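Local coordinates for uncharacterized protein VPA0106 (Vibrio parahaemolyticus, PDB 3U07) that is of unknown function but combines a DUF1254 region with a DUF1214 region in one chain and is probably made with a signal peptide, at residues G145-P148 with A149-E153; T249-P253 with E254-L258; P342-S345 with E346-V350; Y415-D418 with D419-S423. The protein carries 2 engineered substitutions. All coordinates share one frame; numbering follows the deposited sequence.

The function of the protein is not established, so the four contacts are best placed by the fold. Interaction 1 is a surface turn leading into strand 153-157, and interaction 2 begins helix 253-273; their centres lie about 45 Å apart. Interactions 3 and 4 are neighbours, with centres about 9 Å apart, at adjoining strands 347-354 and 408-417 of one antiparallel sheet. There Ser345 N lies 2.8 Å from Gly416 O and Phe347 O 3.0 Å from Tyr415 N, both probable hydrogen bonds. Interactions 2 and 3 sit on opposite sides of the chain's centre, about 50 Å apart between centres. Interactions 2 and 4 both include capped helix starts.

Interaction 1: residues G145-P148 with A149-E153; sequences GEVP and ASVDE
Pro148 and Val151 are the ends of a type I beta turn, closed by a hydrogen bond from Val151 N to Pro148 O of 2.9 Å with an N-H...O angle of 160°. A water donates a second bond to Pro148 O, 3.1 Å away, and another to Val151 O, at 2.8 Å from the same water, so it links the two ends of the turn. Proline suits the first position because the turn asks nothing of its missing N-H, while Ala149 and Ser150 take the helical backbone angles of the two central residues. The turn belongs to the loop between strands 134-140 and 153-157, which run parallel in a mixed sheet of the DUF1254 region. Val151 turns its side chain back toward the incoming chain. Its CG2, beside its own backbone N, meets Pro148 CD at 4.0 Å, and the valine lies alongside the proline ring, the two side chains running in the same direction. Val147 crosses Val151 at about a right angle; its CG1, trans to the backbone N (chi1 -176°), rests 3.7 Å from Val151 CB. The short branched side chains of Val147 and Val151 thus meet through apolar carbons at a partly exposed surface, with Val151 also against the proline ring. Met137 of strand 134-140 touches Val147, Pro148 and Val151, and Ser150 OG bonds Tyr194 OH.

Interaction 2: residues T249-P253 with E254-L258; sequences TDFTP and EQLKL
A capping box formed by Thr252 and Gln255 starts helix 253-273, with Thr252 as the N-cap. The two residues exchange bonds: Gln255 N donates to Thr252 OG1 at 3.2 Å, and Thr252 N donates to Gln255 OE1 at 3.1 Å. The second bond is fairly straight, at 166°, though its donor is tilted 25° from the plane of the amide carbonyl. Threonine suits the cap because its hydroxyl, held between the backbone N and the carbonyl carbon (chi1 66°), faces an N-H of the first turn that has no preceding helical carbonyl to bond. Glutamine has the reach for the return bond: its chain runs extended beyond CG and brings OE1 back to the backbone N of Thr252. Proline is favourable directly after the cap, where a backbone N-H is not needed, and Pro253 O already accepts from Lys257 N in helical fashion. Farther along this turn, Lys257 NZ and Glu254 OE1 form a salt bridge. The Gln255 amide has more partners, since its NE2 donates to Ser241 O and a water donates to OE1. Phe251 precedes the cap and packs on Leu216 and Asn220 of helix 215-224, whose Cys224 is joined to Cys247 by a disulfide. Gln255 OE1 lies at the edge of the Phe251 ring, while Leu256 CD2 touches Phe251 CB at 4.0 Å.

Interaction 3: residues P342-S345 with E346-V350; sequences PNVS and EFWSV
From Pro342 to Ser345 and from Glu346 to Trp348 the chain runs out and back, the two directions 154° apart, with a corner at Ser345 and Glu346. The return begins with a classic beta bulge, in which Glu346 and Phe347 both face Tyr415 of strand 408-417. On the outward side Asn343 is the centre of an inverse gamma turn, closed by a weak bond from Val344 N to Pro342 O. The fold-back brings Pro342 and Val344 onto the indole of Trp348, in the part of the DUF1214 region where strand 334-340 of one sheet gives way to strand 347-354 of another. Pro342 crosses the indole at about a right angle and sets CD over one face, in a CH-pi contact 3.4 Å from the centroid of the five-membered ring. Proline suits this place because its CD, next to the ring nitrogen, carries slightly positive hydrogens that are drawn to the electron-rich indole. On the tryptophan side, a chi1 of 55° swings the indole back toward the outgoing arm. Phe339 and Tyr383 also meet this indole, each edge-to-face. At the corner itself, Glu346 bends at chi2 and carries its carboxylate back to Ser345, whose OG donates to Glu346 OE2 in a bond so short that its exact length is doubtful. Val344 approaches the indole differently from the proline: its CG2 lies in the ring plane at the edge, 3.8 Å from Trp348 CD1.

Interaction 4: residues Y415-D418 with D419-S423; sequences YGAD and DAIQS
Asp418, Ile421 and Gln422 arrange themselves round the start of helix 419-423, the aspartate as N-cap and the other two reaching back from the first turn. A chi1 of 71° folds the carboxylate of Asp418 back over the helix end, where OD1 accepts from Ile421 N at 3.2 Å, nearly in line with its own C-O bond. The other oxygen, OD2, takes a bond from Asn343 ND2 and a weak one from a water that also accepts from Ala420 N. Ile421 makes the apolar part of the contact: its CB is directed at the incoming strand end, and CG2 lies 3.4 Å from Ala417 CB, tighter than usual carbon contact; a side chain as small as alanine suits a place so closely packed. Gln422 stretches back along the strand end, its NE2 donating to Ala417 O at 2.8 Å from 37° above the carbonyl plane, while Gln422 N donates to Asp418 O. Strand 408-417 thus passes into the helix with its last carbonyl bonded by a side chain. A short, negatively charged residue fits the cap: the N-H donors and the helix N-terminus would favour its ionised form, though the nearby carboxylate of Asp419 would oppose this somewhat.

Interaction 1: residues G145-P148 with A149-E153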
ATOM      1  N   GLY A 145     -10.898  16.104  23.345  1.00 23.24           N
ATOM      2  CA  GLY A 145     -10.234  15.439  24.453  1.00 21.86           C
ATOM      3  C   GLY A 145      -8.747  15.733  24.486  1.00 22.67           C
ATOM      4  O   GLY A 145      -8.150  16.077  23.466  1.00 19.68           O
ATOM      5  N   GLU A 146      -8.144  15.603  25.664  1.00 19.94           N
ATOM      6  CA  GLU A 146      -6.724  15.868  25.818  1.00 18.79           C
ATOM      7  C   GLU A 146      -5.899  14.639  25.464  1.00 19.17           C
ATOM      8  O   GLU A 146      -6.410  13.520  25.441  1.00 22.98           O
ATOM      9  CB  GLU A 146      -6.426  16.337  27.246  1.00 21.85           C
ATOM     10  CG  GLU A 146      -6.786  17.807  27.483  1.00 29.37           C
ATOM     11  CD  GLU A 146      -6.584  18.250  28.922  1.00 31.79           C
ATOM     12  OE1 GLU A 146      -7.522  18.094  29.727  1.00 32.61           O
ATOM     13  OE2 GLU A 146      -5.487  18.746  29.253  1.00 28.03           O
ATOM     14  N   VAL A 147      -4.622  14.858  25.180  1.00 24.08           N
ATOM     15  CA  VAL A 147      -3.723  13.776  24.794  1.00 24.91           C
ATOM     16  C   VAL A 147      -2.815  13.335  25.938  1.00 18.70           C
ATOM     17  O   VAL A 147      -2.178  14.153  26.585  1.00 19.69           O
ATOM     18  CB  VAL A 147      -2.835  14.212  23.605  1.00 24.83           C
ATOM     19  CG1 VAL A 147      -1.968  13.054  23.145  1.00 18.07           C
ATOM     20  CG2 VAL A 147      -3.713  14.730  22.459  1.00 16.99           C
ATOM     21  N   PRO A 148      -2.741  12.029  26.199  1.00 20.12           N
ATOM     22  CA  PRO A 148      -1.877  11.554  27.287  1.00 24.45           C
ATOM     23  C   PRO A 148      -0.431  12.018  27.070  1.00 21.64           C
ATOM     24  O   PRO A 148       0.070  11.996  25.944  1.00 17.63           O
ATOM     25  CB  PRO A 148      -2.017  10.037  27.194  1.00 22.94           C
ATOM     26  CG  PRO A 148      -3.433   9.866  26.682  1.00 17.48           C
ATOM     27  CD  PRO A 148      -3.477  10.913  25.583  1.00 18.36           C
ATOM     28  N   ALA A 149       0.232  12.444  28.145  1.00 19.92           N
ATOM     29  CA  ALA A 149       1.621  12.905  28.055  1.00 23.02           C
ATOM     30  C   ALA A 149       2.483  11.797  27.454  1.00 21.69           C
ATOM     31  O   ALA A 149       3.507  12.050  26.816  1.00 21.18           O
ATOM     32  CB  ALA A 149       2.139  13.269  29.443  1.00 27.88           C
ATOM     33  N   SER A 150       2.023  10.571  27.679  1.00 21.59           N
ATOM     34  CA  SER A 150       2.644   9.327  27.229  1.00 30.35           C
ATOM     35  C   SER A 150       2.675   9.138  25.700  1.00 30.17           C
ATOM     36  O   SER A 150       3.501   8.396  25.170  1.00 22.07           O
ATOM     37  CB  SER A 150       1.864   8.168  27.855  1.00 25.56           C
ATOM     38  OG  SER A 150       2.580   6.956  27.779  1.00 49.22           O
ATOM     39  N   VAL A 151       1.760   9.799  25.000  1.00 26.76           N
ATOM     40  CA  VAL A 151       1.666   9.671  23.551  1.00 18.81           C
ATOM     41  C   VAL A 151       2.705  10.486  22.797  1.00 13.84           C
ATOM     42  O   VAL A 151       2.917  11.657  23.087  1.00 20.39           O
ATOM     43  CB  VAL A 151       0.245  10.055  23.068  1.00 19.46           C
ATOM     44  CG1 VAL A 151       0.223  10.228  21.546  1.00 20.77           C
ATOM     45  CG2 VAL A 151      -0.736   8.971  23.491  1.00 18.62           C
ATOM     46  N   ASP A 152       3.346   9.850  21.820  1.00 15.75           N
ATOM     47  CA  ASP A 152       4.368  10.505  21.015  1.00 18.00           C
ATOM     48  C   ASP A 152       3.792  11.403  19.930  1.00 21.55           C
ATOM     49  O   ASP A 152       4.077  12.595  19.875  1.00 23.08           O
ATOM     50  CB  ASP A 152       5.263   9.446  20.372  1.00 19.60           C
ATOM     51  CG  ASP A 152       6.239   8.834  21.357  1.00 29.10           C
ATOM     52  OD1 ASP A 152       7.316   9.428  21.561  1.00 30.93           O
ATOM     53  OD2 ASP A 152       5.923   7.768  21.931  1.00 28.61           O
ATOM     54  N   GLU A 153       2.978  10.820  19.062  1.00 18.94           N
ATOM     55  CA  GLU A 153       2.380  11.571  17.968  1.00 19.37           C
ATOM     56  C   GLU A 153       0.901  11.248  17.869  1.00 20.69           C
ATOM     57  O   GLU A 153       0.468  10.157  18.229  1.00 22.81           O
ATOM     58  CB  GLU A 153       3.064  11.210  16.644  1.00 23.22           C
ATOM     59  CG  GLU A 153       4.567  11.470  16.605  1.00 28.54           C
ATOM     60  CD  GLU A 153       4.916  12.947  16.704  1.00 40.97           C
ATOM     61  OE1 GLU A 153       4.152  13.781  16.171  1.00 39.29           O
ATOM     62  OE2 GLU A 153       5.964  13.274  17.299  1.00 48.87           O
TER
HETATM   63  O   HOH W   1       1.738  13.884  24.217  1.00 29.37           O

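Interaction 2: residues T249-P253 with E254-L258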
ATOM      1  N   THR A 249     -29.631   8.092   2.119  1.00 22.41           N
ATOM      2  CA  THR A 249     -30.157   6.782   1.725  1.00 26.14           C
ATOM      3  C   THR A 249     -31.396   6.895   0.836  1.00 26.20           C
ATOM      4  O   THR A 249     -31.861   5.897   0.304  1.00 28.01           O
ATOM      5  CB  THR A 249     -30.558   5.942   2.954  1.00 28.32           C
ATOM      6  OG1 THR A 249     -31.554   6.655   3.697  1.00 25.77           O
ATOM      7  CG2 THR A 249     -29.355   5.669   3.855  1.00 26.17           C
ATOM      8  N   ASP A 250     -31.932   8.102   0.685  1.00 25.93           N
ATOM      9  CA  ASP A 250     -33.121   8.322  -0.142  1.00 33.69           C
ATOM     10  C   ASP A 250     -32.733   8.892  -1.505  1.00 28.53           C
ATOM     11  O   ASP A 250     -32.087   9.935  -1.580  1.00 27.82           O
ATOM     12  CB  ASP A 250     -34.088   9.281   0.567  1.00 45.22           C
ATOM     13  CG  ASP A 250     -33.445  10.625   0.907  1.00 60.82           C
ATOM     14  OD1 ASP A 250     -33.990  11.671   0.488  1.00 58.94           O
ATOM     15  OD2 ASP A 250     -32.401  10.640   1.596  1.00 59.12           O
ATOM     16  N   PHE A 251     -33.144   8.221  -2.578  1.00 18.61           N
ATOM     17  CA  PHE A 251     -32.799   8.667  -3.927  1.00 24.56           C
ATOM     18  C   PHE A 251     -33.985   8.770  -4.875  1.00 25.85           C
ATOM     19  O   PHE A 251     -34.984   8.069  -4.714  1.00 31.23           O
ATOM     20  CB  PHE A 251     -31.787   7.703  -4.547  1.00 24.92           C
ATOM     21  CG  PHE A 251     -30.577   7.453  -3.692  1.00 26.03           C
ATOM     22  CD1 PHE A 251     -29.492   8.320  -3.729  1.00 23.37           C
ATOM     23  CD2 PHE A 251     -30.532   6.359  -2.836  1.00 24.25           C
ATOM     24  CE1 PHE A 251     -28.378   8.099  -2.921  1.00 19.63           C
ATOM     25  CE2 PHE A 251     -29.427   6.131  -2.028  1.00 19.76           C
ATOM     26  CZ  PHE A 251     -28.350   7.002  -2.071  1.00 19.75           C
ATOM     27  N   THR A 252     -33.860   9.647  -5.870  1.00 27.57           N
ATOM     28  CA  THR A 252     -34.894   9.820  -6.888  1.00 27.41           C
ATOM     29  C   THR A 252     -34.551   8.865  -8.035  1.00 27.35           C
ATOM     30  O   THR A 252     -33.407   8.421  -8.162  1.00 26.46           O
ATOM     31  CB  THR A 252     -34.902  11.243  -7.474  1.00 28.20           C
ATOM     32  OG1 THR A 252     -33.685  11.460  -8.204  1.00 30.74           O
ATOM     33  CG2 THR A 252     -35.040  12.287  -6.366  1.00 25.89           C
ATOM     34  N   PRO A 253     -35.539   8.528  -8.880  1.00 25.46           N
ATOM     35  CA  PRO A 253     -35.289   7.622 -10.009  1.00 23.73           C
ATOM     36  C   PRO A 253     -34.152   8.149 -10.889  1.00 23.02           C
ATOM     37  O   PRO A 253     -33.295   7.394 -11.340  1.00 22.92           O
ATOM     38  CB  PRO A 253     -36.629   7.615 -10.744  1.00 27.64           C
ATOM     39  CG  PRO A 253     -37.617   7.762  -9.619  1.00 26.89           C
ATOM     40  CD  PRO A 253     -36.974   8.852  -8.772  1.00 24.00           C
ATOM     41  N   GLU A 254     -34.149   9.457 -11.120  1.00 17.87           N
ATOM     42  CA  GLU A 254     -33.117  10.075 -11.947  1.00 23.12           C
ATOM     43  C   GLU A 254     -31.721   9.847 -11.358  1.00 23.96           C
ATOM     44  O   GLU A 254     -30.772   9.568 -12.095  1.00 22.16           O
ATOM     45  CB  GLU A 254     -33.388  11.571 -12.094  1.00 25.89           C
ATOM     46  CG  GLU A 254     -32.419  12.300 -13.020  1.00 40.05           C
ATOM     47  CD  GLU A 254     -32.374  11.722 -14.430  1.00 56.35           C
ATOM     48  OE1 GLU A 254     -33.280  10.941 -14.799  1.00 60.20           O
ATOM     49  OE2 GLU A 254     -31.432  12.063 -15.176  1.00 60.13           O
ATOM     50  N   GLN A 255     -31.591   9.956 -10.037  1.00 22.06           N
ATOM     51  CA  GLN A 255     -30.288   9.743  -9.410  1.00 24.60           C
ATOM     52  C   GLN A 255     -29.836   8.296  -9.594  1.00 24.15           C
ATOM     53  O   GLN A 255     -28.671   8.044  -9.909  1.00 26.52           O
ATOM     54  CB  GLN A 255     -30.331  10.143  -7.926  1.00 18.77           C
ATOM     55  CG  GLN A 255     -30.481  11.663  -7.759  1.00 21.73           C
ATOM     56  CD  GLN A 255     -30.729  12.108  -6.323  1.00 25.68           C
ATOM     57  OE1 GLN A 255     -31.393  11.416  -5.547  1.00 22.45           O
ATOM     58  NE2 GLN A 255     -30.215  13.288  -5.973  1.00 19.71           N
ATOM     59  N   LEU A 256     -30.753   7.347  -9.425  1.00 23.81           N
ATOM     60  CA  LEU A 256     -30.418   5.938  -9.617  1.00 22.05           C
ATOM     61  C   LEU A 256     -29.965   5.702 -11.067  1.00 24.73           C
ATOM     62  O   LEU A 256     -29.073   4.889 -11.330  1.00 20.33           O
ATOM     63  CB  LEU A 256     -31.628   5.049  -9.306  1.00 22.38           C
ATOM     64  CG  LEU A 256     -32.133   5.009  -7.855  1.00 19.72           C
ATOM     65  CD1 LEU A 256     -33.280   4.004  -7.743  1.00 19.69           C
ATOM     66  CD2 LEU A 256     -31.000   4.610  -6.916  1.00 19.05           C
ATOM     67  N   LYS A 257     -30.581   6.419 -12.004  1.00 24.77           N
ATOM     68  CA  LYS A 257     -30.238   6.285 -13.417  1.00 29.73           C
ATOM     69  C   LYS A 257     -28.875   6.906 -13.701  1.00 27.03           C
ATOM     70  O   LYS A 257     -28.063   6.336 -14.424  1.00 24.90           O
ATOM     71  CB  LYS A 257     -31.300   6.953 -14.297  1.00 32.44           C
ATOM     72  CG  LYS A 257     -31.039   6.808 -15.797  1.00 35.35           C
ATOM     73  CD  LYS A 257     -32.187   7.359 -16.631  1.00 48.35           C
ATOM     74  CE  LYS A 257     -31.837   8.692 -17.275  1.00 57.43           C
ATOM     75  NZ  LYS A 257     -33.020   9.317 -17.932  1.00 60.53           N
ATOM     76  N   LEU A 258     -28.626   8.078 -13.127  1.00 27.53           N
ATOM     77  CA  LEU A 258     -27.354   8.751 -13.329  1.00 23.74           C
ATOM     78  C   LEU A 258     -26.221   7.937 -12.715  1.00 22.52           C
ATOM     79  O   LEU A 258     -25.128   7.862 -13.280  1.00 23.40           O
ATOM     80  CB  LEU A 258     -27.408  10.154 -12.730  1.00 24.75           C
ATOM     81  CG  LEU A 258     -28.296  11.120 -13.518  1.00 27.18           C
ATOM     82  CD1 LEU A 258     -28.409  12.439 -12.776  1.00 26.23           C
ATOM     83  CD2 LEU A 258     -27.719  11.336 -14.904  1.00 27.62           C
TER
HETATM   84  O   HOH W   2     -32.813  12.676  -3.482  1.00 24.03           O

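Interaction 3: residues P342-S345 with E346-V350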
ATOM      1  N   PRO A 342      21.153   2.373  -6.963  1.00 25.88           N
ATOM      2  CA  PRO A 342      20.001   3.265  -7.153  1.00 23.76           C
ATOM      3  C   PRO A 342      20.077   4.321  -6.042  1.00 20.85           C
ATOM      4  O   PRO A 342      20.599   4.037  -4.964  1.00 24.73           O
ATOM      5  CB  PRO A 342      18.806   2.331  -6.952  1.00 22.85           C
ATOM      6  CG  PRO A 342      19.346   0.983  -7.330  1.00 29.34           C
ATOM      7  CD  PRO A 342      20.704   1.000  -6.679  1.00 26.91           C
ATOM      8  N   ASN A 343      19.573   5.525  -6.283  1.00 23.76           N
ATOM      9  CA  ASN A 343      19.616   6.551  -5.242  1.00 26.20           C
ATOM     10  C   ASN A 343      18.522   6.355  -4.185  1.00 23.77           C
ATOM     11  O   ASN A 343      17.444   6.943  -4.284  1.00 22.96           O
ATOM     12  CB  ASN A 343      19.490   7.953  -5.850  1.00 30.67           C
ATOM     13  CG  ASN A 343      20.667   8.313  -6.742  1.00 43.11           C
ATOM     14  OD1 ASN A 343      21.817   7.991  -6.436  1.00 45.66           O
ATOM     15  ND2 ASN A 343      20.385   8.998  -7.843  1.00 46.05           N
ATOM     16  N   VAL A 344      18.798   5.515  -3.188  1.00 24.73           N
ATOM     17  CA  VAL A 344      17.844   5.268  -2.108  1.00 24.23           C
ATOM     18  C   VAL A 344      18.512   5.537  -0.763  1.00 27.21           C
ATOM     19  O   VAL A 344      19.707   5.294  -0.592  1.00 26.10           O
ATOM     20  CB  VAL A 344      17.314   3.822  -2.103  1.00 26.00           C
ATOM     21  CG1 VAL A 344      16.687   3.495  -3.444  1.00 24.68           C
ATOM     22  CG2 VAL A 344      18.427   2.861  -1.765  1.00 27.43           C
ATOM     23  N   SER A 345      17.742   6.032   0.197  1.00 19.94           N
ATOM     24  CA  SER A 345      18.300   6.342   1.507  1.00 21.66           C
ATOM     25  C   SER A 345      18.342   5.117   2.401  1.00 27.42           C
ATOM     26  O   SER A 345      19.189   5.015   3.287  1.00 28.85           O
ATOM     27  CB  SER A 345      17.472   7.435   2.200  1.00 21.83           C
ATOM     28  OG  SER A 345      16.209   6.937   2.620  1.00 25.47           O
ATOM     29  N   GLU A 346      17.432   4.178   2.170  1.00 20.13           N
ATOM     30  CA  GLU A 346      17.379   2.989   3.006  1.00 19.61           C
ATOM     31  C   GLU A 346      18.006   1.755   2.374  1.00 24.74           C
ATOM     32  O   GLU A 346      19.076   1.315   2.793  1.00 23.85           O
ATOM     33  CB  GLU A 346      15.927   2.706   3.400  1.00 22.14           C
ATOM     34  CG  GLU A 346      15.219   3.918   3.982  1.00 21.67           C
ATOM     35  CD  GLU A 346      16.061   4.626   5.026  1.00 24.24           C
ATOM     36  OE1 GLU A 346      16.379   4.007   6.065  1.00 24.27           O
ATOM     37  OE2 GLU A 346      16.408   5.801   4.801  1.00 21.89           O
ATOM     38  N   PHE A 347      17.337   1.176   1.383  1.00 29.96           N
ATOM     39  CA  PHE A 347      17.880  -0.008   0.720  1.00 27.22           C
ATOM     40  C   PHE A 347      17.072  -0.363  -0.516  1.00 24.95           C
ATOM     41  O   PHE A 347      16.020   0.222  -0.768  1.00 28.21           O
ATOM     42  CB  PHE A 347      17.904  -1.201   1.686  1.00 24.49           C
ATOM     43  CG  PHE A 347      16.550  -1.815   1.951  1.00 23.73           C
ATOM     44  CD1 PHE A 347      16.124  -2.933   1.235  1.00 24.41           C
ATOM     45  CD2 PHE A 347      15.717  -1.303   2.948  1.00 31.22           C
ATOM     46  CE1 PHE A 347      14.893  -3.541   1.512  1.00 27.12           C
ATOM     47  CE2 PHE A 347      14.479  -1.901   3.234  1.00 29.67           C
ATOM     48  CZ  PHE A 347      14.069  -3.023   2.514  1.00 30.21           C
ATOM     49  N   TRP A 348      17.575  -1.311  -1.299  1.00 22.61           N
ATOM     50  CA  TRP A 348      16.869  -1.745  -2.494  1.00 22.43           C
ATOM     51  C   TRP A 348      17.019  -3.247  -2.685  1.00 30.00           C
ATOM     52  O   TRP A 348      17.832  -3.891  -2.016  1.00 30.31           O
ATOM     53  CB  TRP A 348      17.376  -0.997  -3.730  1.00 19.18           C
ATOM     54  CG  TRP A 348      18.849  -1.088  -3.948  1.00 26.29           C
ATOM     55  CD1 TRP A 348      19.794  -0.190  -3.547  1.00 28.80           C
ATOM     56  CD2 TRP A 348      19.555  -2.138  -4.623  1.00 29.74           C
ATOM     57  NE1 TRP A 348      21.045  -0.611  -3.931  1.00 30.98           N
ATOM     58  CE2 TRP A 348      20.927  -1.805  -4.591  1.00 26.38           C
ATOM     59  CE3 TRP A 348      19.160  -3.329  -5.249  1.00 29.70           C
ATOM     60  CZ2 TRP A 348      21.911  -2.619  -5.164  1.00 28.18           C
ATOM     61  CZ3 TRP A 348      20.139  -4.141  -5.818  1.00 29.76           C
ATOM     62  CH2 TRP A 348      21.498  -3.780  -5.770  1.00 27.75           C
ATOM     63  N   SER A 349      16.227  -3.803  -3.595  1.00 24.63           N
ATOM     64  CA  SER A 349      16.261  -5.236  -3.849  1.00 27.74           C
ATOM     65  C   SER A 349      15.611  -5.569  -5.189  1.00 27.17           C
ATOM     66  O   SER A 349      14.873  -4.764  -5.749  1.00 25.32           O
ATOM     67  CB  SER A 349      15.500  -5.965  -2.741  1.00 30.12           C
ATOM     68  OG  SER A 349      14.133  -5.563  -2.731  1.00 31.27           O
ATOM     69  N   VAL A 350      15.911  -6.754  -5.708  1.00 27.62           N
ATOM     70  CA  VAL A 350      15.304  -7.215  -6.946  1.00 24.33           C
ATOM     71  C   VAL A 350      14.885  -8.643  -6.615  1.00 25.09           C
ATOM     72  O   VAL A 350      15.683  -9.431  -6.111  1.00 30.23           O
ATOM     73  CB  VAL A 350      16.292  -7.158  -8.157  1.00 31.01           C
ATOM     74  CG1 VAL A 350      17.463  -6.268  -7.824  1.00 30.49           C
ATOM     75  CG2 VAL A 350      16.738  -8.541  -8.566  1.00 35.65           C
TER

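Interaction 4: residues Y415-D418 with D419-S423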
ATOM      1  N   TYR A 415      13.457   1.719  -1.295  1.00 21.40           N
ATOM      2  CA  TYR A 415      12.983   2.270  -0.031  1.00 25.90           C
ATOM      3  C   TYR A 415      13.761   3.544   0.271  1.00 26.12           C
ATOM      4  O   TYR A 415      14.965   3.498   0.512  1.00 25.15           O
ATOM      5  CB  TYR A 415      13.196   1.240   1.072  1.00 24.88           C
ATOM      6  CG  TYR A 415      12.452  -0.050   0.819  1.00 24.65           C
ATOM      7  CD1 TYR A 415      11.145  -0.229   1.277  1.00 22.48           C
ATOM      8  CD2 TYR A 415      13.039  -1.077   0.089  1.00 24.90           C
ATOM      9  CE1 TYR A 415      10.443  -1.404   1.011  1.00 28.74           C
ATOM     10  CE2 TYR A 415      12.346  -2.251  -0.186  1.00 30.93           C
ATOM     11  CZ  TYR A 415      11.052  -2.409   0.276  1.00 31.85           C
ATOM     12  OH  TYR A 415      10.367  -3.567  -0.006  1.00 27.95           O
ATOM     13  N   GLY A 416      13.066   4.677   0.248  1.00 21.71           N
ATOM     14  CA  GLY A 416      13.713   5.950   0.502  1.00 20.30           C
ATOM     15  C   GLY A 416      14.313   6.482  -0.786  1.00 30.13           C
ATOM     16  O   GLY A 416      15.367   7.123  -0.782  1.00 29.22           O
ATOM     17  N   ALA A 417      13.626   6.214  -1.893  1.00 27.34           N
ATOM     18  CA  ALA A 417      14.063   6.632  -3.220  1.00 28.82           C
ATOM     19  C   ALA A 417      14.016   8.139  -3.428  1.00 30.33           C
ATOM     20  O   ALA A 417      13.226   8.833  -2.790  1.00 26.73           O
ATOM     21  CB  ALA A 417      13.207   5.952  -4.274  1.00 30.15           C
ATOM     22  N   ASP A 418      14.860   8.635  -4.335  1.00 30.82           N
ATOM     23  CA  ASP A 418      14.894  10.062  -4.641  1.00 25.81           C
ATOM     24  C   ASP A 418      13.784  10.403  -5.636  1.00 21.99           C
ATOM     25  O   ASP A 418      13.028   9.525  -6.047  1.00 23.04           O
ATOM     26  CB  ASP A 418      16.280  10.476  -5.178  1.00 32.80           C
ATOM     27  CG  ASP A 418      16.569   9.959  -6.589  1.00 36.40           C
ATOM     28  OD1 ASP A 418      15.801   9.135  -7.127  1.00 33.09           O
ATOM     29  OD2 ASP A 418      17.591  10.386  -7.162  1.00 39.23           O
ATOM     30  N   ASP A 419      13.684  11.672  -6.019  1.00 25.90           N
ATOM     31  CA  ASP A 419      12.633  12.105  -6.931  1.00 29.44           C
ATOM     32  C   ASP A 419      12.560  11.361  -8.262  1.00 21.39           C
ATOM     33  O   ASP A 419      11.480  10.948  -8.682  1.00 21.47           O
ATOM     34  CB  ASP A 419      12.744  13.613  -7.205  1.00 31.13           C
ATOM     35  CG  ASP A 419      12.468  14.458  -5.971  1.00 36.49           C
ATOM     36  OD1 ASP A 419      11.860  13.939  -5.013  1.00 32.34           O
ATOM     37  OD2 ASP A 419      12.846  15.648  -5.966  1.00 38.65           O
ATOM     38  N   ALA A 420      13.702  11.191  -8.924  1.00 21.25           N
ATOM     39  CA  ALA A 420      13.744  10.519 -10.222  1.00 24.05           C
ATOM     40  C   ALA A 420      13.132   9.123 -10.195  1.00 22.43           C
ATOM     41  O   ALA A 420      12.469   8.707 -11.144  1.00 20.99           O
ATOM     42  CB  ALA A 420      15.185  10.460 -10.730  1.00 30.28           C
ATOM     43  N   ILE A 421      13.359   8.396  -9.109  1.00 21.39           N
ATOM     44  CA  ILE A 421      12.798   7.061  -8.976  1.00 21.61           C
ATOM     45  C   ILE A 421      11.298   7.169  -8.693  1.00 24.75           C
ATOM     46  O   ILE A 421      10.491   6.432  -9.259  1.00 24.52           O
ATOM     47  CB  ILE A 421      13.480   6.286  -7.826  1.00 24.86           C
ATOM     48  CG1 ILE A 421      14.908   5.903  -8.237  1.00 22.76           C
ATOM     49  CG2 ILE A 421      12.657   5.056  -7.470  1.00 21.33           C
ATOM     50  CD1 ILE A 421      15.758   5.312  -7.111  1.00 21.95           C
ATOM     51  N   GLN A 422      10.936   8.103  -7.816  1.00 24.70           N
ATOM     52  CA  GLN A 422       9.541   8.328  -7.433  1.00 23.35           C
ATOM     53  C   GLN A 422       8.635   8.731  -8.587  1.00 23.29           C
ATOM     54  O   GLN A 422       7.503   8.263  -8.689  1.00 28.33           O
ATOM     55  CB  GLN A 422       9.453   9.430  -6.378  1.00 18.29           C
ATOM     56  CG  GLN A 422       9.994   9.087  -5.003  1.00 17.91           C
ATOM     57  CD  GLN A 422       9.993  10.299  -4.089  1.00 26.43           C
ATOM     58  OE1 GLN A 422       8.994  11.013  -3.993  1.00 30.34           O
ATOM     59  NE2 GLN A 422      11.111  10.537  -3.415  1.00 29.29           N
ATOM     60  N   SER A 423       9.143   9.605  -9.449  1.00 21.30           N
ATOM     61  CA  SER A 423       8.375  10.127 -10.577  1.00 23.31           C
ATOM     62  C   SER A 423       8.218   9.194 -11.765  1.00 24.88           C
ATOM     63  O   SER A 423       7.381   9.429 -12.636  1.00 23.62           O
ATOM     64  CB  SER A 423       9.015  11.425 -11.065  1.00 32.27           C
ATOM     65  OG  SER A 423      10.270  11.156 -11.666  1.00 29.80           O
TER
HETATM   66  O   HOH W   3      16.203  12.605  -8.587  1.00 35.75           O